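Local coordinates for ferrous iron uptake transporter protein B (PDB 3TAH) that probably powers ferrous iron uptake across the cell membrane with GTP, this chain being its cytosolic G-protein domain with the attached helical domain, at residues K204-Q208 / I230-E234. The protein carries 1 engineered substitution. Residues are numbered along the deposited sequence; the frame is centred on the assembly and turned at random.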
ATOM      1  N   LYS A 204       3.186  -5.033 -11.787  1.00 14.34           N
ATOM      2  CA  LYS A 204       1.897  -5.182 -12.470  1.00 14.58           C
ATOM      3  C   LYS A 204       2.028  -5.744 -13.880  1.00 14.25           C
ATOM      4  O   LYS A 204       1.231  -6.577 -14.297  1.00 12.97           O
ATOM      5  CB  LYS A 204       1.156  -3.848 -12.512  1.00 16.74           C
ATOM      6  CG  LYS A 204       0.594  -3.447 -11.166  1.00 17.67           C
ATOM      7  CD  LYS A 204      -0.740  -4.095 -10.923  1.00 21.31           C
ATOM      8  CE  LYS A 204      -1.163  -4.044  -9.466  1.00 21.45           C
ATOM      9  NZ  LYS A 204      -0.333  -4.960  -8.638  1.00 22.67           N
ATOM     10  N   LEU A 205       3.032  -5.284 -14.617  1.00 14.07           N
ATOM     11  CA  LEU A 205       3.277  -5.806 -15.951  1.00 14.56           C
ATOM     12  C   LEU A 205       3.679  -7.271 -15.910  1.00 13.84           C
ATOM     13  O   LEU A 205       3.230  -8.066 -16.753  1.00 13.72           O
ATOM     14  CB  LEU A 205       4.357  -4.994 -16.664  1.00 14.45           C
ATOM     15  CG  LEU A 205       3.835  -3.631 -17.134  1.00 13.72           C
ATOM     16  CD1 LEU A 205       4.999  -2.713 -17.462  1.00 12.43           C
ATOM     17  CD2 LEU A 205       2.886  -3.803 -18.316  1.00 13.91           C
ATOM     18  N   PHE A 206       4.510  -7.617 -14.929  1.00 12.05           N
ATOM     19  CA  PHE A 206       4.963  -8.989 -14.778  1.00 11.77           C
ATOM     20  C   PHE A 206       3.770  -9.926 -14.571  1.00 13.43           C
ATOM     21  O   PHE A 206       3.693 -10.995 -15.195  1.00 16.13           O
ATOM     22  CB  PHE A 206       5.950  -9.139 -13.621  1.00 12.28           C
ATOM     23  CG  PHE A 206       6.414 -10.559 -13.415  1.00 11.94           C
ATOM     24  CD1 PHE A 206       7.452 -11.084 -14.180  1.00 12.59           C
ATOM     25  CD2 PHE A 206       5.806 -11.378 -12.471  1.00 12.87           C
ATOM     26  CE1 PHE A 206       7.880 -12.407 -13.995  1.00 14.86           C
ATOM     27  CE2 PHE A 206       6.223 -12.707 -12.280  1.00 15.30           C
ATOM     28  CZ  PHE A 206       7.259 -13.223 -13.036  1.00 15.48           C
ATOM     29  N   GLU A 207       2.837  -9.506 -13.722  1.00 14.14           N
ATOM     30  CA  GLU A 207       1.650 -10.315 -13.423  1.00 16.37           C
ATOM     31  C   GLU A 207       0.491 -10.138 -14.433  1.00 16.08           C
ATOM     32  O   GLU A 207      -0.626 -10.629 -14.210  1.00 16.88           O
ATOM     33  CB  GLU A 207       1.195 -10.053 -11.985  1.00 18.23           C
ATOM     34  CG  GLU A 207       0.521  -8.729 -11.791  1.00 19.93           C
ATOM     35  CD  GLU A 207       0.418  -8.277 -10.339  1.00 23.14           C
ATOM     36  OE1 GLU A 207      -0.166  -7.194 -10.147  1.00 23.98           O
ATOM     37  OE2 GLU A 207       0.883  -8.972  -9.413  1.00 19.70           O
ATOM     38  N   GLN A 208       0.771  -9.447 -15.532  1.00 16.20           N
ATOM     39  CA  GLN A 208      -0.167  -9.197 -16.632  1.00 17.35           C
ATOM     40  C   GLN A 208      -1.470  -8.525 -16.214  1.00 16.09           C
ATOM     41  O   GLN A 208      -2.558  -8.895 -16.658  1.00 14.52           O
ATOM     42  CB  GLN A 208      -0.420 -10.482 -17.393  1.00 19.06           C
ATOM     43  CG  GLN A 208       0.842 -10.931 -18.097  1.00 21.91           C
ATOM     44  CD  GLN A 208       0.944 -12.401 -18.140  1.00 26.74           C
ATOM     45  OE1 GLN A 208       0.655 -13.017 -19.157  1.00 28.88           O
ATOM     46  NE2 GLN A 208       1.353 -12.991 -17.024  1.00 32.25           N
ATOM     47  N   ILE A 230       8.712 -12.623 -18.686  1.00 12.15           N
ATOM     48  CA  ILE A 230       7.647 -13.395 -18.020  1.00 13.17           C
ATOM     49  C   ILE A 230       7.757 -14.881 -18.332  1.00 14.57           C
ATOM     50  O   ILE A 230       7.647 -15.724 -17.424  1.00 14.94           O
ATOM     51  CB  ILE A 230       6.235 -12.873 -18.386  1.00 13.23           C
ATOM     52  CG1 ILE A 230       6.035 -11.446 -17.857  1.00 15.20           C
ATOM     53  CG2 ILE A 230       5.134 -13.779 -17.809  1.00 14.71           C
ATOM     54  CD1 ILE A 230       4.774 -10.775 -18.413  1.00 15.55           C
ATOM     55  N   ARG A 231       7.996 -15.204 -19.602  1.00 15.66           N
ATOM     56  CA  ARG A 231       8.030 -16.596 -20.029  1.00 17.41           C
ATOM     57  C   ARG A 231       9.140 -17.350 -19.312  1.00 16.79           C
ATOM     58  O   ARG A 231       8.877 -18.390 -18.696  1.00 16.20           O
ATOM     59  CB  ARG A 231       8.192 -16.720 -21.548  1.00 18.80           C
ATOM     60  CG  ARG A 231       8.085 -18.155 -22.082  1.00 21.17           C
ATOM     61  CD  ARG A 231       8.375 -18.250 -23.582  1.00 22.49           C
ATOM     62  NE  ARG A 231       9.727 -17.785 -23.924  1.00 24.22           N
ATOM     63  CZ  ARG A 231      10.040 -16.631 -24.518  1.00 25.99           C
ATOM     64  NH1 ARG A 231       9.111 -15.740 -24.880  1.00 28.52           N
ATOM     65  NH2 ARG A 231      11.317 -16.355 -24.760  1.00 27.00           N
ATOM     66  N   ILE A 232      10.358 -16.818 -19.369  1.00 15.27           N
ATOM     67  CA  ILE A 232      11.508 -17.505 -18.781  1.00 16.00           C
ATOM     68  C   ILE A 232      11.369 -17.556 -17.258  1.00 15.91           C
ATOM     69  O   ILE A 232      11.745 -18.553 -16.643  1.00 14.27           O
ATOM     70  CB  ILE A 232      12.900 -16.907 -19.239  1.00 14.25           C
ATOM     71  CG1 ILE A 232      14.070 -17.743 -18.700  1.00 15.29           C
ATOM     72  CG2 ILE A 232      13.048 -15.405 -18.873  1.00 14.22           C
ATOM     73  CD1 ILE A 232      14.049 -19.243 -19.122  1.00 16.44           C
ATOM     74  N   THR A 233      10.821 -16.498 -16.650  1.00 14.64           N
ATOM     75  CA  THR A 233      10.645 -16.472 -15.189  1.00 13.25           C
ATOM     76  C   THR A 233       9.618 -17.517 -14.734  1.00 13.42           C
ATOM     77  O   THR A 233       9.857 -18.231 -13.752  1.00 14.10           O
ATOM     78  CB  THR A 233      10.322 -15.056 -14.687  1.00 11.73           C
ATOM     79  OG1 THR A 233      11.361 -14.186 -15.138  1.00 13.12           O
ATOM     80  CG2 THR A 233      10.256 -15.011 -13.163  1.00 13.65           C
ATOM     81  N   GLU A 234       8.513 -17.642 -15.462  1.00 14.41           N
ATOM     82  CA  GLU A 234       7.524 -18.684 -15.192  1.00 15.10           C
ATOM     83  C   GLU A 234       8.141 -20.079 -15.322  1.00 16.10           C
ATOM     84  O   GLU A 234       7.831 -20.966 -14.536  1.00 16.30           O
ATOM     85  CB  GLU A 234       6.333 -18.587 -16.138  1.00 15.00           C
ATOM     86  CG  GLU A 234       5.377 -17.427 -15.809  1.00 14.57           C
ATOM     87  CD  GLU A 234       4.191 -17.364 -16.733  1.00 18.58           C
ATOM     88  OE1 GLU A 234       4.339 -17.750 -17.915  1.00 18.17           O
ATOM     89  OE2 GLU A 234       3.114 -16.915 -16.281  1.00 16.84           O
TER
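The carbonyl oxygen of Leu-205 accepts a hydrogen bond from Gln-208 N (3.1 Å to Leu-205 O) and is also touched by the end methyl of Ile-230, CD1 lying 3.5 Å from it. That methyl also lies 3.4 Å from Phe-206 O, so Ile-230 meets the last carbonyls of helix 198-206 through carbon alone, without a hydrogen bond between the two segments. One carbon nearer the backbone, Ile-230 CG1 approaches Phe-206 CD1 obliquely at 4.0 Å, the two side chains sliding past each other in opposite directions. With CG anti to the backbone N (chi1 179°), Phe-206 extends its ring to Thr-233, whose CB lies in the ring plane at the edge, 3.7 Å from Phe-206 CE1. The methyl CG2 of Thr-233 meets that edge too, 3.5 Å from Phe-206 CZ, while its hydroxyl is hydrogen-bonded to Ile-229 O within its own helix. Leu-178 and Ile-185 of helix 176-189, and Ala-241 and Val-245 of helix 241-259, also touch the Phe-206 side chain, so that helices 176-189, 220-237 and 241-259 all meet it. At the exposed margin Gln-208 runs across Ile-230, its CG 3.9 Å from Ile-230 CD1; Gln-208 NE2 stays 4.4 Å from Glu-234 OE2, too long for a hydrogen bond, and that oxygen accepts one from Ala-241 N. The positive phi of Gln-208 (56°) turns the chain, and Asp-209 N returns to Lys-204 O. Together with the Gln-208 to Leu-205 bond, this defines a Schellman motif ending helix 198-206, here packed against helix 220-237 in the FeoB cytosolic helical domain.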